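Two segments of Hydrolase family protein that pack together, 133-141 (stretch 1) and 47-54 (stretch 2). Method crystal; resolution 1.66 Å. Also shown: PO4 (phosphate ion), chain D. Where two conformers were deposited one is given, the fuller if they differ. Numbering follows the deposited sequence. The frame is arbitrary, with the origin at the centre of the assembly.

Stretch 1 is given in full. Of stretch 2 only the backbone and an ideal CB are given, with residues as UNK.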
# COMPACT_ATOMS: atom_id res chain seq x y z
N THR A 133 0.57 7.61 -3.24
CA THR A 133 -0.06 6.38 -3.67
C THR A 133 -0.06 6.24 -5.18
O THR A 133 -0.27 7.20 -5.92
CB THR A 133 -1.48 6.31 -3.15
OG1 THR A 133 -1.50 6.50 -1.72
CG2 THR A 133 -2.14 4.97 -3.53
N SER A 134 0.14 5.01 -5.63
CA SER A 134 0.25 4.73 -7.07
C SER A 134 -0.88 5.28 -7.91
O SER A 134 -0.68 5.76 -9.02
CB SER A 134 0.36 3.22 -7.33
OG SER A 134 -0.75 2.53 -6.77
N SER A 135 -2.09 5.15 -7.39
CA SER A 135 -3.32 5.54 -8.12
C SER A 135 -3.46 7.04 -8.24
O SER A 135 -4.19 7.55 -9.08
CB SER A 135 -4.54 4.87 -7.53
OG SER A 135 -4.67 5.14 -6.14
N ALA A 136 -2.75 7.76 -7.37
CA ALA A 136 -2.73 9.21 -7.45
C ALA A 136 -1.62 9.74 -8.37
O ALA A 136 -1.79 10.74 -9.05
CB ALA A 136 -2.56 9.82 -6.04
N LEU A 137 -0.48 9.04 -8.36
CA LEU A 137 0.75 9.51 -9.01
C LEU A 137 1.04 8.91 -10.36
O LEU A 137 1.86 9.44 -11.11
CB LEU A 137 1.94 9.26 -8.09
CG LEU A 137 1.84 10.10 -6.80
CD1 LEU A 137 2.98 9.75 -5.82
CD2 LEU A 137 1.83 11.61 -7.04
N GLY A 138 0.39 7.80 -10.67
CA GLY A 138 0.58 7.19 -12.00
C GLY A 138 1.86 6.40 -12.22
O GLY A 138 2.21 6.04 -13.35
N VAL A 139 2.53 6.11 -11.12
CA VAL A 139 3.73 5.23 -11.08
C VAL A 139 3.58 4.37 -9.84
O VAL A 139 2.82 4.72 -8.94
CB VAL A 139 5.11 5.97 -11.10
CG1 VAL A 139 5.42 6.48 -12.53
CG2 VAL A 139 5.08 7.10 -10.12
N MSE A 140 4.27 3.25 -9.81
CA MSE A 140 4.15 2.27 -8.73
C MSE A 140 5.51 1.73 -8.29
O MSE A 140 6.45 1.66 -9.07
CB MSE A 140 3.25 1.09 -9.16
CG MSE A 140 3.94 0.26 -10.16
SE MSE A 140 2.91 -1.37 -10.61
CE MSE A 140 1.71 -0.54 -11.46
N LYS A 141 5.62 1.39 -7.02
CA LYS A 141 6.76 0.64 -6.56
C LYS A 141 6.74 -0.63 -7.41
O LYS A 141 5.66 -1.15 -7.70
CB LYS A 141 6.62 0.29 -5.08
CG LYS A 141 6.64 1.45 -4.16
CD LYS A 141 6.54 1.01 -2.68
CE LYS A 141 5.27 0.34 -2.39
NZ LYS A 141 5.01 0.09 -0.95
N UNK A 47 -5.61 -5.28 -13.48
CA UNK A 47 -5.15 -4.71 -12.23
C UNK A 47 -4.15 -3.56 -12.29
O UNK A 47 -4.31 -2.57 -11.58
CB UNK A 47 -4.53 -5.84 -11.40
N UNK A 48 -3.11 -3.66 -13.13
CA UNK A 48 -2.12 -2.60 -13.08
C UNK A 48 -2.66 -1.22 -13.35
O UNK A 48 -2.25 -0.25 -12.70
CB UNK A 48 -1.00 -2.90 -14.08
N UNK A 49 -3.61 -1.14 -14.31
CA UNK A 49 -4.15 0.15 -14.67
C UNK A 49 -5.05 0.70 -13.57
O UNK A 49 -5.12 1.91 -13.35
CB UNK A 49 -4.92 0.05 -15.99
N UNK A 50 -5.68 -0.20 -12.83
CA UNK A 50 -6.49 0.23 -11.68
C UNK A 50 -5.55 0.79 -10.60
O UNK A 50 -5.76 1.82 -9.99
CB UNK A 50 -7.32 -0.93 -11.13
N UNK A 51 -4.51 0.03 -10.34
CA UNK A 51 -3.48 0.38 -9.36
C UNK A 51 -2.83 1.75 -9.67
O UNK A 51 -2.46 2.52 -8.76
CB UNK A 51 -2.41 -0.71 -9.33
N UNK A 52 -2.70 2.05 -10.95
CA UNK A 52 -2.07 3.29 -11.42
C UNK A 52 -3.05 4.45 -11.60
O UNK A 52 -2.69 5.54 -12.02
CB UNK A 52 -1.36 3.03 -12.75
N UNK A 53 -4.31 4.17 -11.29
CA UNK A 53 -5.36 5.17 -11.36
C UNK A 53 -5.78 5.62 -12.75
O UNK A 53 -6.34 6.70 -12.92
CB UNK A 53 -4.91 6.40 -10.57
N UNK A 54 -5.52 4.75 -13.73
CA UNK A 54 -5.81 5.05 -15.13
C UNK A 54 -7.07 4.32 -15.64
O UNK A 54 -7.50 4.49 -16.78
CB UNK A 54 -4.61 4.67 -16.00
P PO4 D . 1.21 -1.53 -0.69
O1 PO4 D . 2.20 -0.83 -1.49
O2 PO4 D . 1.86 -2.74 -0.01
O3 PO4 D . 0.37 -0.67 0.28
O4 PO4 D . 0.15 -2.22 -1.56

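Position 47 lies in a helix, and its ideal CB has nothing of stretch 1 within 5.5 Å. Stretch 1 sets no demand here, so almost any helix-tolerant residue would do. The residue is A47. Its carbonyl accepts the backbone bond from the N of position 51.

Position 48 is also helical, with phi -59°. Its N has no bond to the turn before, so no amide hydrogen is needed there. Its CB points sideways and lies 4.5 Å from M140 CE. Small or apolar residues would suit, and the free N and the phi also admit proline. The residue is P48, and the helix is kinked here. It touches stretch 1 lightly, through its O, 4.2 Å from M140 CE.

Position 49 points away from stretch 1, and its N likewise lacks the helical bond. Many residues would fit, polar ones among them. The residue is E49, which makes no contact with stretch 1.

Position 50 also points away, with open space around its CB as far as stretch 1 is concerned. Nothing on this side chooses between polar and apolar. The residue is L50, whose side chain makes no contact with stretch 1.

Position 51 is where stretch 1 comes close. Its carbonyl O accepts a hydrogen bond from S134 OG, at 2.6 Å. S135 N is also near this O, at 3.0 Å, but the angle is too poor for a bond. The CB points sideways, 4.4 Å from S134 OG and 4.6 Å from M140 CE. A long side chain could run past both, whether flexible and apolar or with a polar end; no charged group of stretch 1 dictates the choice. The residue is E51. Its chain extends with chi1 and chi2 both t, and CG lies 3.6 Å from S134 OG. OE2 comes within 3.8 Å of M140 SE, a contact without a hydrogen bond.

Position 52 lies in the last turn, and its N still bonds to the O of position 48, at 2.9 Å. Its CB points away, yet G138 CA is only 4.7 Å from it and M140 CE 4.9 Å. A branched or long apolar chain could turn back to cover these atoms; leucine, isoleucine or methionine are all plausible. The residue is L52, with chi1 m and chi2 t. Its end comes nearer: CD2 is 3.5 Å from V139 C, and CG is 3.4 Å from M140 CE. A water donates to both L52 O and S135 O, joining the two backbones.

Position 53 has phi 71° and would point a CB toward stretch 1, just 2.0 Å from S135 O. That is a clash, and the positive phi also favours glycine. The residue is G53. It ends the helix in a Schellman motif, and its CA makes a CA-H...O contact with S135 O at 3.5 Å.

Position 54 points sideways into open space. Stretch 1 makes no demand, so many residues would suit. The residue is R54, which makes no contact with stretch 1.

Stretch 2 (47-54) APELELGR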
# COMPACT_ATOMS: atom_id res chain seq x y z
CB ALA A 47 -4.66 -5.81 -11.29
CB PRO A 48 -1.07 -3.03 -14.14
CG PRO A 48 -1.18 -4.54 -14.14
CD PRO A 48 -2.67 -4.79 -13.98
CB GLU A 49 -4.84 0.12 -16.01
CG GLU A 49 -3.87 -0.03 -17.19
CD GLU A 49 -3.03 1.20 -17.44
OE1 GLU A 49 -2.16 1.55 -16.59
OE2 GLU A 49 -3.24 1.83 -18.46
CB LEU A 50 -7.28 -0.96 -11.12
CG LEU A 50 -8.17 -0.58 -9.92
CD1 LEU A 50 -9.22 0.44 -10.26
CD2 LEU A 50 -8.77 -1.84 -9.32
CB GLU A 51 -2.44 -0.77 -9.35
CG GLU A 51 -1.31 -0.69 -8.35
CD GLU A 51 -0.38 -1.90 -8.48
OE1 GLU A 51 -0.60 -2.78 -9.37
OE2 GLU A 51 0.59 -1.96 -7.70
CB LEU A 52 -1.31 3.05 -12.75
CG LEU A 52 -0.05 2.17 -12.58
CD1 LEU A 52 0.50 1.63 -13.88
CD2 LEU A 52 1.04 3.01 -11.86
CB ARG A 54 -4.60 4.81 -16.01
CG ARG A 54 -3.44 5.77 -15.68
CD ARG A 54 -3.81 7.22 -15.82
NE ARG A 54 -4.36 7.57 -17.12
CZ ARG A 54 -3.63 7.86 -18.20
NH1 ARG A 54 -2.31 7.85 -18.16
NH2 ARG A 54 -4.25 8.16 -19.34
O HOH W 1 -3.07 8.38 -12.00
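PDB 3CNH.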